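PDB 6KJK: N-terminal domain of PorA (28-171) from Porphyromonas gingivalis ATCC 33277, which is the N-terminal part of a type IX secretion system cargo protein that impacts PorXY-SigP signalling, probably contributing to that role. Local coordinates for residues I48-I60 and H105-G118. Residues are numbered along the deposited sequence; the frame is centred on the assembly and turned at random. Where two conformers were deposited one is given.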
# COMPACT_ATOMS: atom_id res chain seq x y z
N ILE A 48 -17.09 6.57 7.36
CA ILE A 48 -16.65 7.52 6.35
C ILE A 48 -16.36 6.76 5.07
O ILE A 48 -15.85 5.63 5.09
CB ILE A 48 -15.42 8.33 6.84
CG1 ILE A 48 -14.99 9.40 5.84
CG2 ILE A 48 -14.26 7.44 7.18
CD1 ILE A 48 -13.84 10.23 6.37
N ASN A 49 -16.69 7.37 3.94
CA ASN A 49 -16.35 6.82 2.64
C ASN A 49 -15.01 7.38 2.19
O ASN A 49 -14.81 8.60 2.20
CB ASN A 49 -17.42 7.17 1.61
CG ASN A 49 -18.69 6.35 1.80
OD1 ASN A 49 -18.75 5.46 2.64
ND2 ASN A 49 -19.69 6.62 0.98
N VAL A 50 -14.10 6.49 1.81
CA VAL A 50 -12.77 6.89 1.40
C VAL A 50 -12.41 6.22 0.08
O VAL A 50 -13.03 5.25 -0.36
CB VAL A 50 -11.72 6.58 2.47
CG1 VAL A 50 -12.07 7.25 3.79
CG2 VAL A 50 -11.62 5.09 2.71
N ILE A 51 -11.35 6.74 -0.55
CA ILE A 51 -10.71 6.08 -1.68
C ILE A 51 -9.23 5.94 -1.34
O ILE A 51 -8.64 6.87 -0.76
CB ILE A 51 -10.87 6.89 -2.97
CG1 ILE A 51 -12.33 6.98 -3.38
CG2 ILE A 51 -10.06 6.32 -4.11
CD1 ILE A 51 -12.58 8.06 -4.42
N GLY A 52 -8.65 4.80 -1.67
CA GLY A 52 -7.21 4.57 -1.47
C GLY A 52 -6.49 4.74 -2.80
O GLY A 52 -6.97 4.30 -3.83
N LYS A 53 -5.36 5.45 -2.75
CA LYS A 53 -4.59 5.74 -3.95
C LYS A 53 -3.12 5.48 -3.72
O LYS A 53 -2.55 5.89 -2.70
CB LYS A 53 -4.75 7.19 -4.41
CG LYS A 53 -6.18 7.61 -4.67
CD LYS A 53 -6.22 8.90 -5.45
CE LYS A 53 -7.66 9.41 -5.55
NZ LYS A 53 -7.75 10.62 -6.43
N ILE A 54 -2.50 4.84 -4.71
CA ILE A 54 -1.05 4.88 -4.82
C ILE A 54 -0.69 6.22 -5.45
O ILE A 54 -1.04 6.48 -6.60
CB ILE A 54 -0.53 3.70 -5.63
CG1 ILE A 54 -0.86 2.37 -4.95
CG2 ILE A 54 0.97 3.87 -5.94
CD1 ILE A 54 -0.17 2.16 -3.61
N THR A 55 -0.03 7.08 -4.69
CA THR A 55 0.24 8.45 -5.13
C THR A 55 1.65 8.63 -5.66
O THR A 55 1.94 9.66 -6.29
CB THR A 55 -0.00 9.45 -3.99
OG1 THR A 55 0.90 9.14 -2.93
CG2 THR A 55 -1.42 9.39 -3.44
N LYS A 56 2.55 7.68 -5.40
CA LYS A 56 3.91 7.68 -5.93
C LYS A 56 4.30 6.23 -6.14
O LYS A 56 3.97 5.38 -5.30
CB LYS A 56 4.88 8.25 -4.89
CG LYS A 56 4.55 9.66 -4.37
CD LYS A 56 5.56 10.07 -3.28
CE LYS A 56 4.93 10.57 -1.97
NZ LYS A 56 5.37 11.95 -1.58
N GLN A 57 5.01 5.94 -7.24
CA GLN A 57 5.42 4.58 -7.54
C GLN A 57 6.80 4.59 -8.18
O GLN A 57 7.05 5.27 -9.18
CB GLN A 57 4.43 3.89 -8.48
CG GLN A 57 4.03 4.76 -9.70
CD GLN A 57 3.26 3.98 -10.72
OE1 GLN A 57 3.81 3.10 -11.38
NE2 GLN A 57 1.97 4.26 -10.85
N GLU A 58 7.71 3.82 -7.63
CA GLU A 58 9.08 3.69 -8.14
C GLU A 58 9.39 2.21 -8.21
O GLU A 58 9.33 1.52 -7.18
CB GLU A 58 10.05 4.38 -7.19
CG GLU A 58 9.57 5.79 -6.78
CD GLU A 58 10.64 6.68 -6.16
OE1 GLU A 58 11.05 7.67 -6.81
OE2 GLU A 58 11.04 6.42 -5.00
N MET A 59 9.68 1.71 -9.39
CA MET A 59 9.85 0.28 -9.61
C MET A 59 11.03 0.04 -10.53
O MET A 59 11.39 0.89 -11.37
CB MET A 59 8.60 -0.34 -10.26
CG MET A 59 7.31 -0.17 -9.43
SD MET A 59 5.92 -1.17 -10.01
CE MET A 59 5.45 -0.27 -11.48
N ILE A 60 11.60 -1.13 -10.43
CA ILE A 60 12.49 -1.61 -11.48
C ILE A 60 11.68 -1.81 -12.77
O ILE A 60 10.45 -1.87 -12.79
CB ILE A 60 13.18 -2.90 -10.99
CG1 ILE A 60 14.46 -3.16 -11.79
CG2 ILE A 60 12.25 -4.10 -11.07
CD1 ILE A 60 15.35 -4.13 -11.13
N HIS A 105 17.50 -3.97 -5.14
CA HIS A 105 16.93 -2.68 -5.50
C HIS A 105 15.81 -2.39 -4.51
O HIS A 105 15.38 -3.28 -3.77
CB HIS A 105 16.42 -2.63 -6.94
CG HIS A 105 15.03 -3.17 -7.13
ND1 HIS A 105 14.78 -4.49 -7.41
CD2 HIS A 105 13.83 -2.55 -7.12
CE1 HIS A 105 13.47 -4.67 -7.53
NE2 HIS A 105 12.87 -3.50 -7.37
N THR A 106 15.37 -1.15 -4.50
CA THR A 106 14.24 -0.75 -3.67
C THR A 106 13.10 -0.29 -4.57
O THR A 106 13.27 0.62 -5.39
CB THR A 106 14.64 0.38 -2.72
OG1 THR A 106 15.74 -0.05 -1.90
CG2 THR A 106 13.47 0.74 -1.83
N GLY A 107 11.95 -0.95 -4.47
CA GLY A 107 10.69 -0.40 -4.99
C GLY A 107 10.09 0.48 -3.90
O GLY A 107 10.19 0.15 -2.72
N ALA A 108 9.55 1.61 -4.26
CA ALA A 108 9.03 2.55 -3.27
C ALA A 108 7.67 3.06 -3.72
O ALA A 108 7.50 3.44 -4.89
CB ALA A 108 10.00 3.72 -3.07
N PHE A 109 6.72 3.08 -2.79
CA PHE A 109 5.36 3.49 -3.08
C PHE A 109 4.87 4.36 -1.94
O PHE A 109 5.32 4.23 -0.80
CB PHE A 109 4.44 2.27 -3.19
CG PHE A 109 4.83 1.34 -4.32
CD1 PHE A 109 5.76 0.33 -4.12
CD2 PHE A 109 4.28 1.50 -5.59
CE1 PHE A 109 6.09 -0.53 -5.17
CE2 PHE A 109 4.61 0.64 -6.60
CZ PHE A 109 5.50 -0.37 -6.40
N THR A 110 3.92 5.22 -2.25
CA THR A 110 3.17 5.92 -1.21
C THR A 110 1.71 5.60 -1.42
O THR A 110 1.22 5.63 -2.55
CB THR A 110 3.41 7.43 -1.26
OG1 THR A 110 4.82 7.68 -1.06
CG2 THR A 110 2.61 8.17 -0.20
N PHE A 111 1.02 5.26 -0.34
CA PHE A 111 -0.42 5.03 -0.35
C PHE A 111 -1.05 6.09 0.54
O PHE A 111 -0.62 6.28 1.69
CB PHE A 111 -0.74 3.64 0.20
CG PHE A 111 -2.21 3.42 0.40
CD1 PHE A 111 -3.03 2.98 -0.64
CD2 PHE A 111 -2.79 3.68 1.63
CE1 PHE A 111 -4.40 2.77 -0.43
CE2 PHE A 111 -4.16 3.49 1.85
CZ PHE A 111 -4.94 3.03 0.82
N SER A 112 -2.11 6.72 0.05
CA SER A 112 -2.91 7.59 0.90
C SER A 112 -4.38 7.28 0.77
O SER A 112 -4.88 6.92 -0.30
CB SER A 112 -2.73 9.08 0.56
OG SER A 112 -1.39 9.48 0.78
N CYS A 113 -5.07 7.51 1.87
CA CYS A 113 -6.52 7.45 1.95
C CYS A 113 -7.05 8.87 1.77
O CYS A 113 -6.59 9.79 2.45
CB CYS A 113 -6.88 6.93 3.35
SG CYS A 113 -8.53 6.35 3.64
N PHE A 114 -8.02 9.05 0.88
CA PHE A 114 -8.62 10.36 0.69
C PHE A 114 -10.11 10.26 0.98
O PHE A 114 -10.72 9.20 0.76
CB PHE A 114 -8.50 10.77 -0.77
CG PHE A 114 -7.11 11.09 -1.20
CD1 PHE A 114 -6.23 10.08 -1.63
CD2 PHE A 114 -6.67 12.41 -1.23
CE1 PHE A 114 -4.95 10.40 -2.04
CE2 PHE A 114 -5.38 12.71 -1.65
CZ PHE A 114 -4.53 11.70 -2.05
N PRO A 115 -10.73 11.35 1.43
CA PRO A 115 -12.19 11.39 1.42
C PRO A 115 -12.67 11.16 0.01
O PRO A 115 -11.98 11.45 -0.97
CB PRO A 115 -12.51 12.83 1.87
CG PRO A 115 -11.25 13.35 2.48
CD PRO A 115 -10.15 12.66 1.74
N GLU A 116 -13.87 10.59 -0.08
CA GLU A 116 -14.50 10.25 -1.34
C GLU A 116 -14.23 11.26 -2.46
O GLU A 116 -14.05 10.87 -3.62
CB GLU A 116 -16.00 10.13 -1.12
CG GLU A 116 -16.54 8.97 -1.81
CD GLU A 116 -18.01 9.02 -1.87
OE1 GLU A 116 -18.69 9.14 -0.82
OE2 GLU A 116 -18.47 8.95 -3.00
N SER A 117 -14.21 12.55 -2.11
CA SER A 117 -13.83 13.60 -3.05
C SER A 117 -12.56 13.26 -3.83
O SER A 117 -12.54 13.34 -5.07
CB SER A 117 -13.65 14.91 -2.28
OG SER A 117 -12.81 15.81 -2.97
N GLY A 118 -11.49 12.86 -3.14
CA GLY A 118 -10.21 12.73 -3.81
C GLY A 118 -9.50 14.05 -4.04
O GLY A 118 -8.56 14.11 -4.84
O HOH W 1 -15.60 11.19 2.39
O HOH W 2 0.22 10.90 -0.89
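Lys53 lies across Phe114, roughly at right angles. Lys53 CB starts 4.0 Å from Phe114 CE1, Lys53 CG passes Phe114 CD1 at 3.9 Å, and CD stays beside the same two ring carbons. With CG anti to the carbonyl carbon (chi1 -57°) and the rest extended, Lys53 NZ ends 5.2 Å from the Phe114 ring centroid, near the ring normal, a weak cation-pi attraction at most, and 3.9 Å from Gly118 O. Thr55 CG2 meets that ring at its edge, in plane.

Strands 48-58 and 105-115 pair antiparallel. Thr55 and Lys56 form a classic beta bulge opposite Thr110, whose O accepts from Thr55 N and whose N donates to Lys56 O. A water joins Thr55 OG1 (2.8 Å) to Ser112 OG (2.7 Å), and Ser112 OG is also hydrogen-bonded to Thr126 OG1.

On the opposite face, Ile54 CG2 reaches the edge of Phe109, whose CZ meets Met59 CG at 3.5 Å. Phe65 and Tyr96 from the other sheet close round Phe109. Farther along, Ile60 CB sits over one face of His105, whose NE2 is hydrogen-bonded to Tyr96 OH.

The Ile54, Phe109 and Phe111 face is thus mainly apolar, turned to the other sheet; the other is mixed, Lys53 methylenes covering Phe114 beside hydroxyls and a water.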